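Local coordinates for glycosyl hydrolase family 2, TIM barrel domain protein (Parabacteroides merdae ATCC 43184, PDB 6DXU) that probably hydrolyses beta-glucuronides, as a gut bacterial beta-glucuronidase of glycoside hydrolase family 2, at residues T462-I467 / V477-P482. Sequence-based numbering, arbitrary orientation.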
loop_
_atom_site.group_PDB
_atom_site.type_symbol
_atom_site.label_atom_id
_atom_site.label_comp_id
_atom_site.label_asym_id
_atom_site.label_seq_id
_atom_site.Cartn_x
_atom_site.Cartn_y
_atom_site.Cartn_z
ATOM N N THR D 462 -20.041 -23.162 -27.189
ATOM C CA THR D 462 -21.231 -23.306 -28.016
ATOM C C THR D 462 -21.602 -22.017 -28.722
ATOM O O THR D 462 -22.573 -22.001 -29.487
ATOM C CB THR D 462 -22.443 -23.768 -27.193
ATOM O OG1 THR D 462 -22.972 -22.661 -26.442
ATOM C CG2 THR D 462 -22.073 -24.915 -26.263
ATOM N N ARG D 463 -20.900 -20.919 -28.459
ATOM C CA ARG D 463 -21.254 -19.669 -29.111
ATOM C C ARG D 463 -20.042 -19.102 -29.844
ATOM O O ARG D 463 -18.898 -19.512 -29.615
ATOM C CB ARG D 463 -21.823 -18.698 -28.082
ATOM C CG ARG D 463 -23.170 -19.252 -27.575
ATOM C CD ARG D 463 -23.722 -18.356 -26.565
ATOM N NE ARG D 463 -25.108 -18.625 -26.191
ATOM C CZ ARG D 463 -25.471 -19.234 -25.074
ATOM N NH1 ARG D 463 -24.543 -19.675 -24.227
ATOM N NH2 ARG D 463 -26.759 -19.344 -24.779
ATOM N N MET D 464 -20.314 -18.194 -30.772
ATOM C CA MET D 464 -19.282 -17.570 -31.586
ATOM C C MET D 464 -18.797 -16.278 -30.928
ATOM O O MET D 464 -19.570 -15.560 -30.296
ATOM C CB MET D 464 -19.817 -17.252 -32.984
ATOM C CG MET D 464 -20.354 -18.466 -33.772
ATOM S SD MET D 464 -18.971 -19.520 -34.262
ATOM C CE MET D 464 -18.874 -19.096 -35.999
ATOM N N THR D 465 -17.505 -15.994 -31.076
ATOM C CA THR D 465 -16.994 -14.676 -30.712
ATOM C C THR D 465 -17.048 -13.746 -31.922
ATOM O O THR D 465 -17.027 -14.184 -33.080
ATOM C CB THR D 465 -15.553 -14.741 -30.186
ATOM O OG1 THR D 465 -14.682 -15.174 -31.239
ATOM C CG2 THR D 465 -15.436 -15.691 -29.000
ATOM N N ALA D 466 -17.080 -12.445 -31.647
ATOM C CA ALA D 466 -17.099 -11.461 -32.725
ATOM C C ALA D 466 -16.517 -10.141 -32.246
ATOM O O ALA D 466 -16.459 -9.867 -31.045
ATOM C CB ALA D 466 -18.521 -11.219 -33.258
ATOM N N ILE D 467 -16.104 -9.313 -33.214
ATOM C CA ILE D 467 -15.797 -7.902 -32.989
ATOM C C ILE D 467 -16.307 -7.114 -34.186
ATOM O O ILE D 467 -16.652 -7.678 -35.228
ATOM C CB ILE D 467 -14.292 -7.617 -32.796
ATOM C CG1 ILE D 467 -13.489 -8.055 -34.029
ATOM C CG2 ILE D 467 -13.762 -8.274 -31.538
ATOM C CD1 ILE D 467 -11.982 -7.724 -33.913
ATOM N N VAL D 477 -11.260 -13.574 -34.342
ATOM C CA VAL D 477 -12.598 -13.892 -33.861
ATOM C C VAL D 477 -13.296 -14.844 -34.824
ATOM O O VAL D 477 -12.903 -15.000 -35.983
ATOM C CB VAL D 477 -13.433 -12.610 -33.669
ATOM C CG1 VAL D 477 -12.863 -11.794 -32.537
ATOM C CG2 VAL D 477 -13.431 -11.801 -34.960
ATOM N N ASP D 478 -14.375 -15.465 -34.338
ATOM C CA ASP D 478 -15.166 -16.361 -35.183
ATOM C C ASP D 478 -15.923 -15.596 -36.262
ATOM O O ASP D 478 -15.945 -16.010 -37.425
ATOM C CB ASP D 478 -16.156 -17.153 -34.332
ATOM C CG ASP D 478 -15.470 -18.046 -33.324
ATOM O OD1 ASP D 478 -14.508 -18.730 -33.708
ATOM O OD2 ASP D 478 -15.892 -18.070 -32.152
ATOM N N VAL D 479 -16.565 -14.488 -35.886
ATOM C CA VAL D 479 -17.457 -13.716 -36.750
ATOM C C VAL D 479 -16.976 -12.269 -36.743
ATOM O O VAL D 479 -16.585 -11.749 -35.698
ATOM C CB VAL D 479 -18.921 -13.816 -36.265
ATOM C CG1 VAL D 479 -19.844 -12.843 -37.024
ATOM C CG2 VAL D 479 -19.442 -15.261 -36.353
ATOM N N TYR D 480 -16.962 -11.626 -37.908
ATOM C CA TYR D 480 -16.387 -10.291 -38.032
ATOM C C TYR D 480 -17.347 -9.341 -38.740
ATOM O O TYR D 480 -18.002 -9.725 -39.711
ATOM C CB TYR D 480 -15.061 -10.326 -38.795
ATOM C CG TYR D 480 -14.417 -8.963 -38.883
ATOM C CD1 TYR D 480 -13.739 -8.430 -37.791
ATOM C CD2 TYR D 480 -14.481 -8.207 -40.056
ATOM C CE1 TYR D 480 -13.156 -7.170 -37.853
ATOM C CE2 TYR D 480 -13.892 -6.947 -40.131
ATOM C CZ TYR D 480 -13.236 -6.438 -39.023
ATOM O OH TYR D 480 -12.648 -5.193 -39.067
ATOM N N SER D 481 -17.432 -8.103 -38.241
ATOM C CA SER D 481 -18.148 -7.021 -38.914
ATOM C C SER D 481 -17.200 -5.892 -39.283
ATOM O O SER D 481 -16.489 -5.374 -38.412
ATOM C CB SER D 481 -19.270 -6.448 -38.033
ATOM O OG SER D 481 -19.983 -5.430 -38.739
ATOM N N PRO D 482 -17.160 -5.482 -40.547
ATOM C CA PRO D 482 -16.462 -4.244 -40.899
ATOM C C PRO D 482 -17.351 -3.033 -40.658
ATOM O O PRO D 482 -18.470 -3.171 -40.152
ATOM C CB PRO D 482 -16.169 -4.431 -42.392
ATOM C CG PRO D 482 -17.409 -5.166 -42.865
ATOM C CD PRO D 482 -17.752 -6.136 -41.726
#
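With chi1 at 65°, T465 sets OG1 between its own backbone N and carbonyl carbon, and D478, its CG anti to the carbonyl carbon (chi1 -62°), turns its carboxylate back toward the backbone N of T465. The two residues grip each other reciprocally: T465 N gives an almost straight bond to D478 OD2 (2.8 Å), met on the anti side of the carboxylate, while D478 N donates to T465 OG1 at 3.1 Å. H457 NE2 also bonds to OD2 and H453 ND1 to OG1, so helix 442-459 covers this polar pair.

Beyond it the backbones run as parallel strands of the TIM barrel, with strand 422-429 on the far side of 464-468. V479 N bonds to T465 O (2.9 Å) and S481 N to I467 O (3.1 Å); between them A466 CA makes a CH···O contact with V479 O. M464, bent at chi2 and chi3, lays SD and CE against D478 CB and brings CE within 3.9 Å of V479 CG2. On the face of I467 and Y480, CG1 of I467 meets the ring edge at CD1 (3.8 Å); I467 CG2 packs on V477 CG1.

Replacing D478 by an alanine removes the carboxylate and would probably leave T465 N and H457 without their shared acceptor. The carboxylate thus appears to stand in for a backbone acceptor just before strand 479-481 starts, and H457, if protonated, would probably stabilise its charge.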